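Local structure of proteasome accessory factor B/C (PafBC) (Paenarthrobacter aurescens, 6SJ9) at residues A[187-192]-A[239-244]; A[208-213]-A[282-287]. The protein is a transcriptional regulator of the bacterial DNA damage response that probably binds DNA through its winged helix-turn-helix domains. All coordinates share one frame; numbering follows the deposited sequence.

In the fold
Both interactions join the first WYL domain, with its Sm-like sheet, to chain that leads into or belongs to the WCX domain, and their centres lie about 10 Å apart. Interaction 1 (187-192 with 239-244) is a surface contact: one phenylalanine at a hairpin turn packs on the linker that runs into strand 245-252. Interaction 2 (208-213 with 282-287) is partly buried and polar, an aspartate taking a serine and an arginine while capping helix 285-294. The two touch directly: Glu241 is paired with Arg283, though modelled too close for the geometry to be trusted, and Leu209 N probably hydrogen-bonds to Trp192 O, where strand 203-208 passes into the 3-10 turn.

Interaction 1: residues A[187-192]-A[239-244]; sequences SRFGQW and LNELPV
Phe189 lies against Leu239, Asn240 and Glu241 from the tip of a beta hairpin, and nearly all of the contact runs through its ring. Strand 175-188 comes up to the tip through Ser187, whose carbonyl oxygen takes a bond from Arg188 NH1 at 2.9 Å; the donor sits above the carbonyl plane, while the oxygen stays close to the guanidinium plane. The guanidinium thus lies beside its own strand, and its NH2 makes a salt bridge to Asp237. Arg188 CB lies 3.7 Å above one face of the Phe189 ring, offset toward the rim.

Phe189 and Gly190 are the two central residues of a type I' turn, both with positive phi, closed by paired backbone bonds between Arg188 and Gln191. With CG anti to its own carbonyl carbon (chi1 -38°), the Phe189 ring projects from the turn onto the linker. Glu241 takes the face opposite Arg188: its CG stands 4.1 Å from the ring centroid, only 9° off the normal, a CH-pi contact. The glutamate is extended beyond CG, which lays its carboxylate over the ring at 27° between planes, OE1 lying 3.8 Å from Phe189 CD1. OE1 also faces Arg283 NH1, a salt bridge modelled doubtfully short. At the ring edge, Phe189 CZ meets Leu239 O at 4.1 Å.

Without the ring, as with an alanine here, a gap would probably open between turn and linker, and the Glu241 side chain would lose its support. From Gln191 the chain returns as strand 191-198, beside strand 203-208, whose Val206 and Arg208 touch Leu239 and Leu242, respectively. The linker itself comes from helix 232-237 and leads into strand 245-252, so the hairpin of the WYL sheet packs where the chain crosses to the WCX domain.

Interaction 2: residues A[208-213]-A[282-287]; sequences RLSRMT and FRDPEQ
The guanidinium of Arg208 and the carboxylate of Asp284 meet almost at right angles, their planes 85° apart. Asp284 OD2 sits at the edge of the guanidinium, tilted from its plane, and Ser210 OG lies at the edge in plane. Relative to the carboxylate, Arg208 NH1 approaches from above the plane, whereas Ser210 OG uses the syn lone pair of OD2, on the side of the other oxygen. The motif is an N-cap: Asp284 stands immediately before helix 285-294 of the ferredoxin-like WCX domain, and a 3-10 turn at 209-211 of the WYL domain docks on it.

Two bonds across the contact therefore grip one oxygen. The Ser210 hydroxyl donates at 2.6 Å from OG to Asp284 OD2, and Arg208 NH1 adds a salt bridge at 3.2 Å to the same OD2, bent to 142° at the hydrogen. Asp284 has CG anti to its backbone N (chi1 -178°), which carries the carboxylate toward the 3-10 turn while OD1 remains near the start of the helix. Being buried, the carboxylate is probably kept ionised by the arginine and by the helix end.

Glu286 adds an aliphatic contact: its CB packs 4.1 Å from Ser210 CB, and its CG lies 3.7 Å from Ser210 O. A bend at chi2 then leads the acid end away to Arg313. Arg208 is held from its own sheet too, its backbone N donating to Tyr167 OH. The second oxygen of the aspartate completes the cap, with Glu286 N donating to Asp284 OD1 at 3.0 Å from above the carboxylate plane.

Interaction 1: residues A[187-192]-A[239-244]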
loop_
_atom_site.group_PDB
_atom_site.type_symbol
_atom_site.label_atom_id
_atom_site.label_comp_id
_atom_site.label_asym_id
_atom_site.label_seq_id
_atom_site.Cartn_x
_atom_site.Cartn_y
_atom_site.Cartn_z
ATOM N N SER A 187 8.526 -14.708 4.967
ATOM C CA SER A 187 7.409 -14.030 5.602
ATOM C C SER A 187 6.423 -15.084 6.061
ATOM O O SER A 187 6.001 -15.919 5.265
ATOM C CB SER A 187 6.721 -13.087 4.617
ATOM O OG SER A 187 5.850 -12.259 5.321
ATOM N N ARG A 188 6.151 -15.127 7.343
ATOM C CA ARG A 188 5.004 -15.884 7.829
ATOM C C ARG A 188 4.283 -15.059 8.873
ATOM O O ARG A 188 4.919 -14.476 9.756
ATOM C CB ARG A 188 5.333 -17.286 8.318
ATOM C CG ARG A 188 5.319 -18.247 7.150
ATOM C CD ARG A 188 6.390 -19.284 7.277
ATOM N NE ARG A 188 6.427 -20.242 6.166
ATOM C CZ ARG A 188 6.576 -19.942 4.869
ATOM N NH1 ARG A 188 6.683 -18.668 4.452
ATOM N NH2 ARG A 188 6.642 -20.938 3.977
ATOM N N PHE A 189 2.947 -15.048 8.767
ATOM C CA PHE A 189 2.070 -14.287 9.657
ATOM C C PHE A 189 2.307 -12.784 9.501
ATOM O O PHE A 189 2.163 -12.016 10.458
ATOM C CB PHE A 189 2.297 -14.712 11.110
ATOM C CG PHE A 189 2.541 -16.191 11.269
ATOM C CD1 PHE A 189 1.557 -17.118 10.961
ATOM C CD2 PHE A 189 3.776 -16.660 11.708
ATOM C CE1 PHE A 189 1.792 -18.491 11.106
ATOM C CE2 PHE A 189 4.029 -18.029 11.851
ATOM C CZ PHE A 189 3.029 -18.945 11.553
ATOM N N GLY A 190 2.626 -12.350 8.275
ATOM C CA GLY A 190 2.943 -10.965 8.001
ATOM C C GLY A 190 4.352 -10.523 8.384
ATOM O O GLY A 190 4.782 -9.455 7.939
ATOM N N GLN A 191 5.111 -11.335 9.131
ATOM C CA GLN A 191 6.390 -10.922 9.710
ATOM C C GLN A 191 7.571 -11.593 9.014
ATOM O O GLN A 191 7.517 -12.783 8.685
ATOM C CB GLN A 191 6.419 -11.270 11.210
ATOM C CG GLN A 191 5.384 -10.495 12.037
ATOM C CD GLN A 191 5.418 -8.996 11.718
ATOM O OE1 GLN A 191 4.581 -8.488 10.954
ATOM N NE2 GLN A 191 6.396 -8.284 12.291
ATOM N N TRP A 192 8.669 -10.845 8.864
ATOM C CA TRP A 192 9.798 -11.292 8.066
ATOM C C TRP A 192 10.901 -11.899 8.931
ATOM O O TRP A 192 11.206 -11.422 10.028
ATOM C CB TRP A 192 10.368 -10.159 7.239
ATOM C CG TRP A 192 9.593 -9.857 5.991
ATOM C CD1 TRP A 192 8.542 -8.968 5.855
ATOM C CD2 TRP A 192 9.767 -10.464 4.716
ATOM N NE1 TRP A 192 8.100 -8.959 4.547
ATOM C CE2 TRP A 192 8.816 -9.878 3.831
ATOM C CE3 TRP A 192 10.619 -11.459 4.230
ATOM C CZ2 TRP A 192 8.702 -10.253 2.488
ATOM C CZ3 TRP A 192 10.508 -11.832 2.878
ATOM C CH2 TRP A 192 9.548 -11.219 2.022
ATOM N N LEU A 239 8.066 -22.858 11.581
ATOM C CA LEU A 239 7.871 -21.779 12.542
ATOM C C LEU A 239 6.472 -21.858 13.153
ATOM O O LEU A 239 5.485 -22.145 12.469
ATOM C CB LEU A 239 8.083 -20.418 11.872
ATOM C CG LEU A 239 9.529 -19.977 11.701
ATOM C CD1 LEU A 239 9.540 -18.570 11.131
ATOM C CD2 LEU A 239 10.237 -20.036 13.058
ATOM N N ASN A 240 6.403 -21.580 14.449
ATOM C CA ASN A 240 5.168 -21.531 15.221
ATOM C C ASN A 240 4.819 -20.095 15.598
ATOM O O ASN A 240 5.693 -19.326 16.022
ATOM C CB ASN A 240 5.277 -22.410 16.472
ATOM C CG ASN A 240 5.219 -23.895 16.142
ATOM O OD1 ASN A 240 4.443 -24.321 15.281
ATOM N ND2 ASN A 240 6.041 -24.691 16.823
ATOM N N GLU A 241 3.550 -19.733 15.397
ATOM C CA GLU A 241 3.089 -18.369 15.617
ATOM C C GLU A 241 3.369 -17.947 17.054
ATOM O O GLU A 241 3.414 -18.774 17.974
ATOM C CB GLU A 241 1.583 -18.304 15.381
ATOM C CG GLU A 241 0.997 -16.951 15.075
ATOM C CD GLU A 241 -0.419 -17.068 14.545
ATOM O OE1 GLU A 241 -0.846 -16.181 13.774
ATOM O OE2 GLU A 241 -1.074 -18.102 14.830
ATOM N N LEU A 242 3.600 -16.650 17.242
ATOM C CA LEU A 242 3.825 -16.135 18.585
ATOM C C LEU A 242 2.548 -16.166 19.434
ATOM O O LEU A 242 1.434 -16.044 18.910
ATOM C CB LEU A 242 4.369 -14.712 18.519
ATOM C CG LEU A 242 5.847 -14.595 18.166
ATOM C CD1 LEU A 242 6.093 -13.274 17.475
ATOM C CD2 LEU A 242 6.672 -14.709 19.438
ATOM N N PRO A 243 2.684 -16.324 20.750
ATOM C CA PRO A 243 1.509 -16.210 21.626
ATOM C C PRO A 243 0.836 -14.852 21.454
ATOM O O PRO A 243 1.511 -13.818 21.391
ATOM C CB PRO A 243 2.097 -16.384 23.033
ATOM C CG PRO A 243 3.544 -15.992 22.888
ATOM C CD PRO A 243 3.938 -16.437 21.512
ATOM N N VAL A 244 -0.493 -14.861 21.320
ATOM C CA VAL A 244 -1.303 -13.639 21.294
ATOM C C VAL A 244 -1.413 -13.013 22.683
ATOM O O VAL A 244 -2.147 -13.507 23.543
ATOM C CB VAL A 244 -2.679 -13.911 20.679
ATOM C CG1 VAL A 244 -2.520 -14.147 19.195
ATOM C CG2 VAL A 244 -3.266 -15.137 21.302
#

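Interaction 2: residues A[208-213]-A[282-287]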
loop_
_atom_site.group_PDB
_atom_site.type_symbol
_atom_site.label_atom_id
_atom_site.label_comp_id
_atom_site.label_asym_id
_atom_site.label_seq_id
_atom_site.Cartn_x
_atom_site.Cartn_y
_atom_site.Cartn_z
ATOM N N ARG A 208 13.986 -13.242 13.631
ATOM C CA ARG A 208 12.971 -12.256 13.272
ATOM C C ARG A 208 13.617 -10.905 12.988
ATOM O O ARG A 208 14.426 -10.430 13.776
ATOM C CB ARG A 208 11.915 -12.100 14.358
ATOM C CG ARG A 208 11.391 -13.364 14.985
ATOM C CD ARG A 208 10.333 -12.989 16.073
ATOM N NE ARG A 208 9.400 -12.012 15.504
ATOM C CZ ARG A 208 8.220 -12.296 14.960
ATOM N NH1 ARG A 208 7.463 -11.314 14.460
ATOM N NH2 ARG A 208 7.817 -13.562 14.878
ATOM N N LEU A 209 13.341 -10.326 11.823
ATOM C CA LEU A 209 13.977 -9.052 11.472
ATOM C C LEU A 209 13.680 -7.980 12.511
ATOM O O LEU A 209 14.581 -7.209 12.893
ATOM C CB LEU A 209 13.514 -8.586 10.083
ATOM C CG LEU A 209 14.411 -8.817 8.874
ATOM C CD1 LEU A 209 14.687 -10.275 8.724
ATOM C CD2 LEU A 209 13.767 -8.306 7.572
ATOM N N SER A 210 12.458 -7.995 13.070
ATOM C CA SER A 210 12.077 -6.981 14.050
ATOM C C SER A 210 12.930 -7.060 15.312
ATOM O O SER A 210 13.031 -6.062 16.032
ATOM C CB SER A 210 10.591 -7.095 14.397
ATOM O OG SER A 210 10.312 -8.267 15.161
ATOM N N ARG A 211 13.569 -8.201 15.591
ATOM C CA ARG A 211 14.379 -8.360 16.800
ATOM C C ARG A 211 15.868 -8.051 16.602
ATOM O O ARG A 211 16.660 -8.260 17.528
ATOM C CB ARG A 211 14.205 -9.754 17.374
ATOM C CG ARG A 211 12.701 -10.113 17.671
ATOM C CD ARG A 211 12.607 -10.840 18.996
ATOM N NE ARG A 211 12.677 -9.903 20.120
ATOM C CZ ARG A 211 13.071 -10.206 21.364
ATOM N NH1 ARG A 211 13.466 -11.441 21.693
ATOM N NH2 ARG A 211 13.079 -9.248 22.289
HETATM N N MSE A 212 16.258 -7.564 15.427
HETATM C CA MSE A 212 17.639 -7.133 15.182
HETATM C C MSE A 212 17.863 -5.746 15.769
HETATM O O MSE A 212 17.121 -4.808 15.479
HETATM C CB MSE A 212 17.945 -7.113 13.682
HETATM C CG MSE A 212 18.128 -8.477 13.071
HETATM SE SE MSE A 212 18.252 -8.394 11.127
HETATM C CE MSE A 212 18.514 -10.317 10.803
ATOM N N THR A 213 18.896 -5.611 16.577
ATOM C CA THR A 213 19.156 -4.328 17.196
ATOM C C THR A 213 19.889 -3.357 16.269
ATOM O O THR A 213 19.773 -2.136 16.455
ATOM C CB THR A 213 19.967 -4.560 18.452
ATOM O OG1 THR A 213 21.227 -5.062 18.061
ATOM C CG2 THR A 213 19.329 -5.639 19.257
ATOM N N PHE A 282 -1.980 -8.238 20.457
ATOM C CA PHE A 282 -0.832 -8.162 19.569
ATOM C C PHE A 282 -0.007 -9.410 19.824
ATOM O O PHE A 282 -0.153 -10.059 20.865
ATOM C CB PHE A 282 -0.004 -6.901 19.821
ATOM C CG PHE A 282 0.772 -6.945 21.118
ATOM C CD1 PHE A 282 0.139 -6.721 22.321
ATOM C CD2 PHE A 282 2.148 -7.166 21.122
ATOM C CE1 PHE A 282 0.849 -6.757 23.514
ATOM C CE2 PHE A 282 2.869 -7.185 22.311
ATOM C CZ PHE A 282 2.223 -6.982 23.504
ATOM N N ARG A 283 0.851 -9.753 18.854
ATOM C CA ARG A 283 1.799 -10.858 18.991
ATOM C C ARG A 283 3.223 -10.351 19.177
ATOM O O ARG A 283 3.864 -10.711 20.167
ATOM C CB ARG A 283 1.685 -11.864 17.828
ATOM C CG ARG A 283 0.286 -12.486 17.770
ATOM C CD ARG A 283 0.027 -13.473 16.632
ATOM N NE ARG A 283 -0.184 -12.855 15.321
ATOM C CZ ARG A 283 -1.027 -13.325 14.401
ATOM N NH1 ARG A 283 -1.786 -14.385 14.682
ATOM N NH2 ARG A 283 -1.143 -12.713 13.221
ATOM N N ASP A 284 3.737 -9.534 18.247
ATOM C CA ASP A 284 5.102 -9.017 18.323
ATOM C C ASP A 284 5.099 -7.623 18.925
ATOM O O ASP A 284 4.533 -6.700 18.324
ATOM C CB ASP A 284 5.738 -8.988 16.927
ATOM C CG ASP A 284 7.217 -8.490 16.931
ATOM O OD1 ASP A 284 7.789 -8.158 18.000
ATOM O OD2 ASP A 284 7.836 -8.498 15.849
ATOM N N PRO A 285 5.757 -7.415 20.065
ATOM C CA PRO A 285 5.754 -6.082 20.683
ATOM C C PRO A 285 6.529 -5.036 19.911
ATOM O O PRO A 285 6.224 -3.849 20.068
ATOM C CB PRO A 285 6.371 -6.319 22.072
ATOM C CG PRO A 285 7.052 -7.617 21.974
ATOM C CD PRO A 285 6.384 -8.428 20.918
ATOM N N GLU A 286 7.512 -5.417 19.087
ATOM C CA GLU A 286 8.179 -4.403 18.284
ATOM C C GLU A 286 7.233 -3.873 17.230
ATOM O O GLU A 286 7.259 -2.684 16.909
ATOM C CB GLU A 286 9.456 -4.936 17.632
ATOM C CG GLU A 286 10.521 -5.142 18.658
ATOM C CD GLU A 286 10.840 -3.841 19.356
ATOM O OE1 GLU A 286 10.823 -2.778 18.678
ATOM O OE2 GLU A 286 11.092 -3.877 20.585
ATOM N N GLN A 287 6.369 -4.734 16.711
ATOM C CA GLN A 287 5.426 -4.290 15.699
ATOM C C GLN A 287 4.412 -3.317 16.286
ATOM O O GLN A 287 4.174 -2.248 15.705
ATOM C CB GLN A 287 4.720 -5.481 15.077
ATOM C CG GLN A 287 4.073 -5.082 13.796
ATOM C CD GLN A 287 3.239 -6.162 13.221
ATOM O OE1 GLN A 287 3.380 -7.327 13.610
ATOM N NE2 GLN A 287 2.397 -5.808 12.236
#